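Local coordinates for protein alpha-galactosidase 1 (Saccharomyces cerevisiae, PDB 3LRK) that hydrolyses terminal, non-reducing alpha-D-galactose residues from alpha-D-galactosides such as galactose oligosaccharides, galactomannans and galactolipids, at residues Ser57-Lys62 and Ser302-Tyr307; Ile419-Thr424 and Asp436-Gly441; Ala53-Asp58 and Leu410-Thr415. The protein carries 1 engineered substitution. All coordinates share one frame; numbering follows the deposited sequence.

Contact 1: residues Ser57-Lys62 and Ser302-Tyr307; sequences SDLGLK and SSYSIY. With NAG (2-acetamido-2-deoxy-beta-D-glucopyranose), chain F.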
loop_
_atom_site.group_PDB
_atom_site.type_symbol
_atom_site.label_atom_id
_atom_site.label_comp_id
_atom_site.label_asym_id
_atom_site.label_seq_id
_atom_site.Cartn_x
_atom_site.Cartn_y
_atom_site.Cartn_z
ATOM N N SER A 57 -31.741 30.006 16.052
ATOM C CA SER A 57 -31.877 30.823 17.254
ATOM C C SER A 57 -33.206 30.536 17.982
ATOM O O SER A 57 -33.206 30.210 19.179
ATOM C CB SER A 57 -31.758 32.313 16.907
ATOM O OG SER A 57 -31.658 33.095 18.083
ATOM N N ASP A 58 -34.321 30.643 17.255
ATOM C CA ASP A 58 -35.663 30.527 17.863
ATOM C C ASP A 58 -35.946 29.136 18.435
ATOM O O ASP A 58 -36.629 29.013 19.458
ATOM C CB ASP A 58 -36.768 30.948 16.884
ATOM C CG ASP A 58 -36.726 32.427 16.543
ATOM O OD1 ASP A 58 -36.131 33.223 17.310
ATOM O OD2 ASP A 58 -37.299 32.802 15.495
ATOM N N LEU A 59 -35.399 28.096 17.800
ATOM C CA LEU A 59 -35.510 26.724 18.326
ATOM C C LEU A 59 -34.645 26.476 19.565
ATOM O O LEU A 59 -34.701 25.397 20.157
ATOM C CB LEU A 59 -35.210 25.674 17.238
ATOM C CG LEU A 59 -36.138 25.622 16.014
ATOM C CD1 LEU A 59 -35.623 24.603 14.993
ATOM C CD2 LEU A 59 -37.607 25.337 16.389
ATOM N N GLY A 60 -33.847 27.468 19.953
ATOM C CA GLY A 60 -32.998 27.358 21.141
ATOM C C GLY A 60 -31.769 26.502 20.882
ATOM O O GLY A 60 -31.052 26.143 21.809
ATOM N N LEU A 61 -31.541 26.168 19.612
ATOM C CA LEU A 61 -30.389 25.353 19.216
ATOM C C LEU A 61 -29.090 26.153 19.238
ATOM O O LEU A 61 -28.037 25.622 19.610
ATOM C CB LEU A 61 -30.627 24.702 17.851
ATOM C CG LEU A 61 -31.647 23.552 17.852
ATOM C CD1 LEU A 61 -31.849 23.011 16.451
ATOM C CD2 LEU A 61 -31.231 22.429 18.813
ATOM N N LYS A 62 -29.176 27.433 18.871
ATOM C CA LYS A 62 -28.035 28.352 18.979
ATOM C C LYS A 62 -27.471 28.368 20.402
ATOM O O LYS A 62 -26.262 28.213 20.604
ATOM C CB LYS A 62 -28.427 29.768 18.549
ATOM C CG LYS A 62 -27.291 30.805 18.658
ATOM C CD LYS A 62 -27.809 32.238 18.452
ATOM C CE LYS A 62 -28.426 32.809 19.733
ATOM N NZ LYS A 62 -29.127 34.101 19.491
ATOM N N SER A 302 -38.861 14.094 15.922
ATOM C CA SER A 302 -37.913 13.145 16.518
ATOM C C SER A 302 -36.467 13.577 16.285
ATOM O O SER A 302 -35.608 13.397 17.157
ATOM C CB SER A 302 -38.134 11.715 16.018
ATOM O OG SER A 302 -37.977 11.592 14.607
ATOM N N SER A 303 -36.205 14.137 15.106
ATOM C CA SER A 303 -34.856 14.590 14.755
ATOM C C SER A 303 -34.462 15.820 15.565
ATOM O O SER A 303 -33.341 15.904 16.078
ATOM C CB SER A 303 -34.753 14.855 13.256
ATOM O OG SER A 303 -34.984 13.662 12.528
ATOM N N TYR A 304 -35.393 16.765 15.696
ATOM C CA TYR A 304 -35.196 17.942 16.547
ATOM C C TYR A 304 -34.811 17.581 17.987
ATOM O O TYR A 304 -33.892 18.169 18.536
ATOM C CB TYR A 304 -36.438 18.852 16.518
ATOM C CG TYR A 304 -36.394 20.034 17.465
ATOM C CD1 TYR A 304 -35.356 20.983 17.415
ATOM C CD2 TYR A 304 -37.419 20.234 18.391
ATOM C CE1 TYR A 304 -35.338 22.074 18.294
ATOM C CE2 TYR A 304 -37.407 21.302 19.252
ATOM C CZ TYR A 304 -36.382 22.224 19.206
ATOM O OH TYR A 304 -36.420 23.283 20.102
ATOM N N SER A 305 -35.497 16.614 18.594
ATOM C CA SER A 305 -35.178 16.262 19.984
ATOM C C SER A 305 -33.867 15.473 20.112
ATOM O O SER A 305 -33.278 15.407 21.193
ATOM C CB SER A 305 -36.325 15.514 20.657
ATOM O OG SER A 305 -36.548 14.274 20.040
ATOM N N ILE A 306 -33.423 14.871 19.009
ATOM C CA ILE A 306 -32.088 14.267 18.976
ATOM C C ILE A 306 -31.020 15.380 19.036
ATOM O O ILE A 306 -30.153 15.372 19.925
ATOM C CB ILE A 306 -31.923 13.295 17.774
ATOM C CG1 ILE A 306 -32.719 12.012 18.056
ATOM C CG2 ILE A 306 -30.433 12.956 17.524
ATOM C CD1 ILE A 306 -33.020 11.174 16.849
ATOM N N TYR A 307 -31.123 16.359 18.133
ATOM C CA TYR A 307 -30.196 17.505 18.116
ATOM C C TYR A 307 -30.194 18.296 19.423
ATOM O O TYR A 307 -29.227 18.984 19.732
ATOM C CB TYR A 307 -30.557 18.475 16.996
ATOM C CG TYR A 307 -30.097 18.069 15.616
ATOM C CD1 TYR A 307 -31.015 17.931 14.576
ATOM C CD2 TYR A 307 -28.737 17.845 15.344
ATOM C CE1 TYR A 307 -30.598 17.569 13.286
ATOM C CE2 TYR A 307 -28.311 17.479 14.061
ATOM C CZ TYR A 307 -29.244 17.343 13.044
ATOM O OH TYR A 307 -28.819 16.982 11.790
HETATM C C1 NAG F . -41.188 9.952 17.726
HETATM C C2 NAG F . -41.339 8.571 18.381
HETATM C C3 NAG F . -40.467 7.506 17.711
HETATM C C4 NAG F . -40.550 7.549 16.186
HETATM C C5 NAG F . -40.441 8.980 15.664
HETATM C C6 NAG F . -40.671 9.028 14.156
HETATM C C7 NAG F . -42.053 8.558 20.702
HETATM C C8 NAG F . -42.209 9.736 21.628
HETATM N N2 NAG F . -41.064 8.624 19.808
HETATM O O3 NAG F . -40.883 6.222 18.124
HETATM O O4 NAG F . -39.530 6.740 15.635
HETATM O O5 NAG F . -41.385 9.812 16.325
HETATM O O6 NAG F . -40.494 10.342 13.683
HETATM O O7 NAG F . -42.823 7.595 20.781
#

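Contact 2: residues Ile419-Thr424 and Asp436-Gly441; sequences ILYNAT and DTRLFG. With NAG (2-acetamido-2-deoxy-beta-D-glucopyranose), chain C; NAG (2-acetamido-2-deoxy-beta-D-glucopyranose), chain B.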
loop_
_atom_site.group_PDB
_atom_site.type_symbol
_atom_site.label_atom_id
_atom_site.label_comp_id
_atom_site.label_asym_id
_atom_site.label_seq_id
_atom_site.Cartn_x
_atom_site.Cartn_y
_atom_site.Cartn_z
ATOM N N ILE A 419 -37.234 24.902 28.189
ATOM C CA ILE A 419 -37.355 23.485 27.832
ATOM C C ILE A 419 -35.981 22.916 27.445
ATOM O O ILE A 419 -35.492 21.983 28.091
ATOM C CB ILE A 419 -38.414 23.247 26.714
ATOM C CG1 ILE A 419 -39.805 23.698 27.191
ATOM C CG2 ILE A 419 -38.433 21.766 26.283
ATOM C CD1 ILE A 419 -40.884 23.667 26.131
ATOM N N LEU A 420 -35.359 23.488 26.410
ATOM C CA LEU A 420 -33.972 23.147 26.068
ATOM C C LEU A 420 -32.995 23.775 27.054
ATOM O O LEU A 420 -33.220 24.885 27.543
ATOM C CB LEU A 420 -33.605 23.571 24.640
ATOM C CG LEU A 420 -34.406 23.168 23.395
ATOM C CD1 LEU A 420 -33.471 23.128 22.183
ATOM C CD2 LEU A 420 -35.154 21.854 23.519
ATOM N N TYR A 421 -31.915 23.051 27.348
ATOM C CA TYR A 421 -30.811 23.570 28.144
ATOM C C TYR A 421 -30.162 24.770 27.450
ATOM O O TYR A 421 -29.952 24.744 26.234
ATOM C CB TYR A 421 -29.775 22.470 28.365
ATOM C CG TYR A 421 -28.648 22.840 29.294
ATOM C CD1 TYR A 421 -28.784 22.701 30.676
ATOM C CD2 TYR A 421 -27.435 23.310 28.791
ATOM C CE1 TYR A 421 -27.741 23.032 31.534
ATOM C CE2 TYR A 421 -26.391 23.643 29.634
ATOM C CZ TYR A 421 -26.551 23.499 31.004
ATOM O OH TYR A 421 -25.521 23.833 31.838
ATOM N N ASN A 422 -29.861 25.809 28.227
ATOM C CA ASN A 422 -29.227 27.029 27.719
ATOM C C ASN A 422 -27.752 27.056 28.130
ATOM O O ASN A 422 -27.409 27.431 29.255
ATOM C CB ASN A 422 -29.990 28.285 28.193
ATOM C CG ASN A 422 -29.578 29.566 27.449
ATOM O OD1 ASN A 422 -28.467 29.670 26.930
ATOM N ND2 ASN A 422 -30.494 30.549 27.408
ATOM N N ALA A 423 -26.887 26.629 27.209
ATOM C CA ALA A 423 -25.445 26.559 27.454
ATOM C C ALA A 423 -24.789 27.941 27.459
ATOM O O ALA A 423 -23.728 28.130 28.062
ATOM C CB ALA A 423 -24.766 25.645 26.425
ATOM N N THR A 424 -25.414 28.902 26.781
ATOM C CA THR A 424 -24.931 30.286 26.795
ATOM C C THR A 424 -25.076 30.868 28.202
ATOM O O THR A 424 -24.205 31.598 28.676
ATOM C CB THR A 424 -25.698 31.177 25.789
ATOM O OG1 THR A 424 -25.692 30.568 24.492
ATOM C CG2 THR A 424 -25.065 32.559 25.687
ATOM N N ASP A 436 -26.558 19.192 37.405
ATOM C CA ASP A 436 -27.758 19.494 36.618
ATOM C C ASP A 436 -28.336 18.232 35.978
ATOM O O ASP A 436 -27.668 17.556 35.189
ATOM C CB ASP A 436 -27.460 20.558 35.555
ATOM C CG ASP A 436 -28.716 21.233 35.026
ATOM O OD1 ASP A 436 -29.630 20.531 34.544
ATOM O OD2 ASP A 436 -28.775 22.480 35.079
ATOM N N THR A 437 -29.583 17.932 36.336
ATOM C CA THR A 437 -30.286 16.724 35.895
ATOM C C THR A 437 -30.366 16.610 34.365
ATOM O O THR A 437 -30.302 15.508 33.805
ATOM C CB THR A 437 -31.707 16.661 36.532
ATOM O OG1 THR A 437 -31.583 16.689 37.963
ATOM C CG2 THR A 437 -32.457 15.389 36.121
ATOM N N ARG A 438 -30.483 17.755 33.700
ATOM C CA ARG A 438 -30.625 17.792 32.248
ATOM C C ARG A 438 -29.369 17.332 31.496
ATOM O O ARG A 438 -29.457 16.945 30.329
ATOM C CB ARG A 438 -31.056 19.185 31.790
ATOM C CG ARG A 438 -32.409 19.610 32.339
ATOM C CD ARG A 438 -32.840 20.980 31.824
ATOM N NE ARG A 438 -31.880 22.049 32.122
ATOM C CZ ARG A 438 -31.733 22.638 33.307
ATOM N NH1 ARG A 438 -32.475 22.266 34.344
ATOM N NH2 ARG A 438 -30.834 23.602 33.459
ATOM N N LEU A 439 -28.219 17.354 32.169
ATOM C CA LEU A 439 -26.948 16.980 31.535
ATOM C C LEU A 439 -26.474 15.551 31.842
ATOM O O LEU A 439 -25.493 15.086 31.261
ATOM C CB LEU A 439 -25.844 17.991 31.884
ATOM C CG LEU A 439 -26.074 19.489 31.640
ATOM C CD1 LEU A 439 -24.813 20.259 31.961
ATOM C CD2 LEU A 439 -26.531 19.782 30.212
ATOM N N PHE A 440 -27.159 14.856 32.746
ATOM C CA PHE A 440 -26.735 13.514 33.152
ATOM C C PHE A 440 -27.679 12.398 32.715
ATOM O O PHE A 440 -27.301 11.226 32.712
ATOM C CB PHE A 440 -26.493 13.450 34.669
ATOM C CG PHE A 440 -25.225 14.120 35.104
ATOM C CD1 PHE A 440 -25.248 15.410 35.621
ATOM C CD2 PHE A 440 -23.998 13.466 34.980
ATOM C CE1 PHE A 440 -24.072 16.041 36.016
ATOM C CE2 PHE A 440 -22.814 14.087 35.367
ATOM C CZ PHE A 440 -22.853 15.380 35.894
ATOM N N GLY A 441 -28.892 12.774 32.319
ATOM C CA GLY A 441 -29.952 11.809 32.068
ATOM C C GLY A 441 -30.488 11.275 33.385
ATOM O O GLY A 441 -30.455 11.968 34.404
HETATM C C1 NAG C . -30.082 31.767 26.734
HETATM C C2 NAG C . -31.247 32.447 26.006
HETATM C C3 NAG C . -30.857 33.763 25.325
HETATM C C4 NAG C . -29.883 34.653 26.107
HETATM C C5 NAG C . -28.989 33.883 27.095
HETATM C C6 NAG C . -28.622 34.789 28.265
HETATM C C7 NAG C . -32.954 30.911 25.204
HETATM C C8 NAG C . -33.598 30.327 23.985
HETATM N N2 NAG C . -31.813 31.563 25.008
HETATM O O3 NAG C . -32.031 34.502 25.050
HETATM O O4 NAG C . -29.045 35.305 25.162
HETATM O O5 NAG C . -29.576 32.712 27.647
HETATM O O6 NAG C . -27.420 34.333 28.839
HETATM O O7 NAG C . -33.471 30.779 26.311
HETATM C C1 NAG B . -29.199 36.746 25.117
HETATM C C2 NAG B . -27.902 37.345 24.546
HETATM C C3 NAG B . -28.031 38.839 24.225
HETATM C C4 NAG B . -29.291 39.096 23.399
HETATM C C5 NAG B . -30.508 38.547 24.155
HETATM C C6 NAG B . -31.824 38.803 23.414
HETATM C C7 NAG B . -25.675 36.446 25.082
HETATM C C8 NAG B . -24.577 36.388 26.105
HETATM N N2 NAG B . -26.782 37.108 25.446
HETATM O O3 NAG B . -26.897 39.290 23.515
HETATM O O4 NAG B . -29.421 40.472 23.089
HETATM O O5 NAG B . -30.341 37.149 24.367
HETATM O O6 NAG B . -31.825 38.173 22.147
HETATM O O7 NAG B . -25.517 35.900 23.983
#

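Contact 3: residues Ala53-Asp58 and Leu410-Thr415; sequences ADRISD and LGRNKT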
loop_
_atom_site.group_PDB
_atom_site.type_symbol
_atom_site.label_atom_id
_atom_site.label_comp_id
_atom_site.label_asym_id
_atom_site.label_seq_id
_atom_site.Cartn_x
_atom_site.Cartn_y
_atom_site.Cartn_z
ATOM N N ALA A 53 -30.712 30.891 10.224
ATOM C CA ALA A 53 -30.104 31.352 11.453
ATOM C C ALA A 53 -31.172 31.800 12.451
ATOM O O ALA A 53 -31.072 31.487 13.631
ATOM C CB ALA A 53 -29.122 32.480 11.171
ATOM N N ASP A 54 -32.186 32.527 11.970
ATOM C CA ASP A 54 -33.317 32.948 12.816
ATOM C C ASP A 54 -34.002 31.735 13.433
ATOM O O ASP A 54 -34.307 31.730 14.626
ATOM C CB ASP A 54 -34.343 33.761 12.011
ATOM C CG ASP A 54 -33.901 35.200 11.749
ATOM O OD1 ASP A 54 -32.849 35.646 12.257
ATOM O OD2 ASP A 54 -34.630 35.902 11.029
ATOM N N ARG A 55 -34.237 30.714 12.608
ATOM C CA ARG A 55 -34.870 29.461 13.034
ATOM C C ARG A 55 -34.015 28.710 14.056
ATOM O O ARG A 55 -34.539 28.227 15.049
ATOM C CB ARG A 55 -35.176 28.578 11.817
ATOM C CG ARG A 55 -35.740 27.181 12.105
ATOM C CD ARG A 55 -37.177 27.213 12.615
ATOM N NE ARG A 55 -37.879 25.953 12.356
ATOM C CZ ARG A 55 -39.099 25.653 12.806
ATOM N NH1 ARG A 55 -39.778 26.506 13.570
ATOM N NH2 ARG A 55 -39.641 24.483 12.495
ATOM N N ILE A 56 -32.701 28.633 13.823
ATOM C CA ILE A 56 -31.790 27.951 14.761
ATOM C C ILE A 56 -31.739 28.678 16.105
ATOM O O ILE A 56 -31.701 28.047 17.163
ATOM C CB ILE A 56 -30.369 27.754 14.145
ATOM C CG1 ILE A 56 -30.449 26.743 12.992
ATOM C CG2 ILE A 56 -29.353 27.293 15.203
ATOM C CD1 ILE A 56 -29.156 26.534 12.240
ATOM N N SER A 57 -31.741 30.006 16.052
ATOM C CA SER A 57 -31.877 30.823 17.254
ATOM C C SER A 57 -33.206 30.536 17.982
ATOM O O SER A 57 -33.206 30.210 19.179
ATOM C CB SER A 57 -31.758 32.313 16.907
ATOM O OG SER A 57 -31.658 33.095 18.083
ATOM N N ASP A 58 -34.321 30.643 17.255
ATOM C CA ASP A 58 -35.663 30.527 17.863
ATOM C C ASP A 58 -35.946 29.136 18.435
ATOM O O ASP A 58 -36.629 29.013 19.458
ATOM C CB ASP A 58 -36.768 30.948 16.884
ATOM C CG ASP A 58 -36.726 32.427 16.543
ATOM O OD1 ASP A 58 -36.131 33.223 17.310
ATOM O OD2 ASP A 58 -37.299 32.802 15.495
ATOM N N LEU A 410 -41.582 23.219 17.105
ATOM C CA LEU A 410 -41.356 23.372 15.662
ATOM C C LEU A 410 -42.492 24.094 14.938
ATOM O O LEU A 410 -42.250 24.802 13.959
ATOM C CB LEU A 410 -41.107 22.020 14.996
ATOM C CG LEU A 410 -39.792 21.317 15.341
ATOM C CD1 LEU A 410 -39.904 19.849 14.983
ATOM C CD2 LEU A 410 -38.588 21.977 14.665
ATOM N N GLY A 411 -43.720 23.900 15.419
ATOM C CA GLY A 411 -44.906 24.547 14.838
ATOM C C GLY A 411 -45.158 25.951 15.362
ATOM O O GLY A 411 -46.192 26.560 15.052
ATOM N N ARG A 412 -44.205 26.455 16.151
ATOM C CA ARG A 412 -44.244 27.794 16.759
ATOM C C ARG A 412 -45.439 28.009 17.700
ATOM O O ARG A 412 -45.940 29.125 17.845
ATOM C CB ARG A 412 -44.171 28.901 15.694
ATOM C CG ARG A 412 -43.025 28.752 14.704
ATOM C CD ARG A 412 -43.239 29.634 13.489
ATOM N NE ARG A 412 -42.878 28.943 12.251
ATOM C CZ ARG A 412 -41.667 28.952 11.701
ATOM N NH1 ARG A 412 -40.672 29.625 12.270
ATOM N NH2 ARG A 412 -41.452 28.286 10.575
ATOM N N ASN A 413 -45.881 26.935 18.345
ATOM C CA ASN A 413 -46.943 27.016 19.338
ATOM C C ASN A 413 -46.395 27.025 20.768
ATOM O O ASN A 413 -47.062 27.500 21.695
ATOM C CB ASN A 413 -47.965 25.892 19.123
ATOM C CG ASN A 413 -48.821 26.114 17.874
ATOM O OD1 ASN A 413 -49.499 27.140 17.739
ATOM N ND2 ASN A 413 -48.796 25.148 16.958
ATOM N N LYS A 414 -45.176 26.503 20.923
ATOM C CA LYS A 414 -44.442 26.518 22.190
ATOM C C LYS A 414 -43.041 27.093 21.996
ATOM O O LYS A 414 -42.447 26.939 20.928
ATOM C CB LYS A 414 -44.333 25.108 22.771
ATOM C CG LYS A 414 -45.515 24.702 23.630
ATOM C CD LYS A 414 -45.203 23.490 24.491
ATOM C CE LYS A 414 -46.377 23.171 25.409
ATOM N NZ LYS A 414 -46.062 22.071 26.365
ATOM N N THR A 415 -42.524 27.759 23.027
ATOM C CA THR A 415 -41.157 28.286 23.004
ATOM C C THR A 415 -40.183 27.245 23.549
ATOM O O THR A 415 -40.532 26.461 24.438
ATOM C CB THR A 415 -41.002 29.582 23.839
ATOM O OG1 THR A 415 -41.339 29.316 25.210
ATOM C CG2 THR A 415 -41.891 30.697 23.288
#

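Contact 1: residues Ser57-Lys62 and Ser302-Tyr307
The phenol of Tyr304 donates a hydrogen bond to the backbone carbonyl of Leu59, with OH and O 2.7 Å apart. The bond lies in the carbonyl plane and falls on a lone pair of the oxygen, at a C=O...OH angle of 134°, while the oxygen itself sits at the rim of the ring, in the ring plane. A tyrosine suits this place because its flat apolar ring can pack among leucines and still deliver one hydroxyl to a backbone oxygen. Its ring points out from helix 301-307 toward Leu59 because CG stands anti to the backbone N (chi1 175°). CG of Leu61 meets CE1 of Tyr304 at the ring edge (4.0 Å), while CB of Leu59 approaches the same CE1 from off the plane (3.8 Å), so both leucines pack on the CE1 side of the phenol. A looser touch follows one helical turn on, where CD2 of Leu61 lies 4.4 Å from CB of Tyr307. The ring of Tyr307 leads away from here, and its OH bonds to the backbone oxygen of Val266. Gly60, between the leucines, has positive phi (77°), a value glycine adopts with ease, and ends helix 46-58 in a Schellman motif. At the far end of the other segment, OG of Ser302 shares a hydrogen bond of 3.0 Å with O6 of an N-acetylglucosamine. Ile292, on strand 290-292, touches both Leu61 and Tyr307. The arrangement is buried packing between the C-terminal end of helix 46-58 and helix 301-307, both within the TIM-barrel domain, the catalytic fold of GH27 enzymes.

Contact 2: residues Ile419-Thr424 and Asp436-Gly441
Leu439 sets its CD2 methyl over the face of the Tyr421 ring, 3.5 Å from the centroid and only 5° off the normal, a nearly central CH-pi contact. Its other methyl, CD1, reaches the phenol end, 3.6 Å from OH of Tyr421. A branched leucine serves well, one arm covering the face while the other follows the ring outward. The edge of the same ring meets charged groups instead. NE of Arg438 comes to 3.5 Å from CD1 in the ring plane, and OD2 of Asp436 lies 3.7 Å from CE1, also at the edge. Meeting the ring at its edge, the arginine does not stack on its face; the two planes are 31° apart. Behind this first shell, Asp436 organises the short, weakly bonded helix at about 437-440. As N-cap residue it accepts a hydrogen bond from N of Arg438 through the anti lone pair of OD1 (3.0 Å), and its OD2 forms a salt bridge of 2.9 Å with NH2 of Arg438. The bend in the arginine chain at chi3 (-57°) folds the guanidinium back over this carboxylate, so that OD1 lies over one guanidinium face; aspartate is short enough to do both tasks. Farther out, Tyr421 OH bonds to OE1 of Gln426, and Tyr428 meets its ring. Next along the chain, Asn422 turns away and carries an N-linked sugar on ND2, with Thr424 completing the Asn-X-Thr sequon. The whole is a tyrosine from a glycosylated loop packed on an aspartate-capped helix leading through Gly441 into strand 442-447 of the antiparallel C-terminal sheet.

Contact 3: residues Ala53-Asp58 and Leu410-Thr415
Arg55 leaves helix 46-58 with CG anti to its own backbone N and then bends at chi2 (71°), after which the chain runs extended and carries the guanidinium to the backbone oxygen of Leu410. The oxygen belongs to the last turn of helix 403-410, which closes in a Schellman motif with Arg412, at positive phi, as its C-prime residue. Both terminal nitrogens grip that one atom end-on: NH1 and NH2 of Arg55 are each 3.0 Å from O of Leu410. The oxygen lies in the guanidinium plane, and the two N-H...O angles are close to 148°, so the fork is nearly symmetrical. Carbonyls at a helix C-terminus lack amide partners farther along, and the helix end would probably favour a cation such as arginine. The inner nitrogen, NE of Arg55, bonds to the backbone oxygen of Val296, so the guanidinium is held from two sides and its rotation fixed. An alanine here would remove the whole fork and is likely to leave the oxygens of Leu410 and Val296 without these donors and to open a gap beside Leu410. Thus a TIM-barrel helix is tied to the end of a helix late in the chain. NH2 of Arg412 stands over the rim of one face of the Arg55 guanidinium, and the NH1 atoms of the two arginines come within 3.5 Å, two donors that do not bond. Leu410 O and, more remotely, Asp58 OD2, 5.6 Å from Arg412 NH1, probably ease the like charges. Beside the fork, Leu410 sets its CD2 methyl 3.5 Å from NH2 of Arg55.

How the contacts relate
Contacts 1 and 3 have centres about 8 Å apart and both use the end of helix 46-58, sharing Ser57 and Asp58. Leu410 joins them: its CD2 lies 3.9 Å from CD2 of Leu59, and its CD1 lies 3.9 Å from CB of Tyr304. Contact 2 is centred about 13 Å from contact 1 and about 18 Å from contact 3. Leu420 reaches back from it, placing CD1 3.6 Å from Tyr304 OH. The chain after helix 403-410 thus follows the barrel surface from contact 3 past contact 1 to contact 2. All three lie away from the catalytic aspartates, Asp149 and Asp209, while contacts 1 and 2 include residues that meet N-linked sugars.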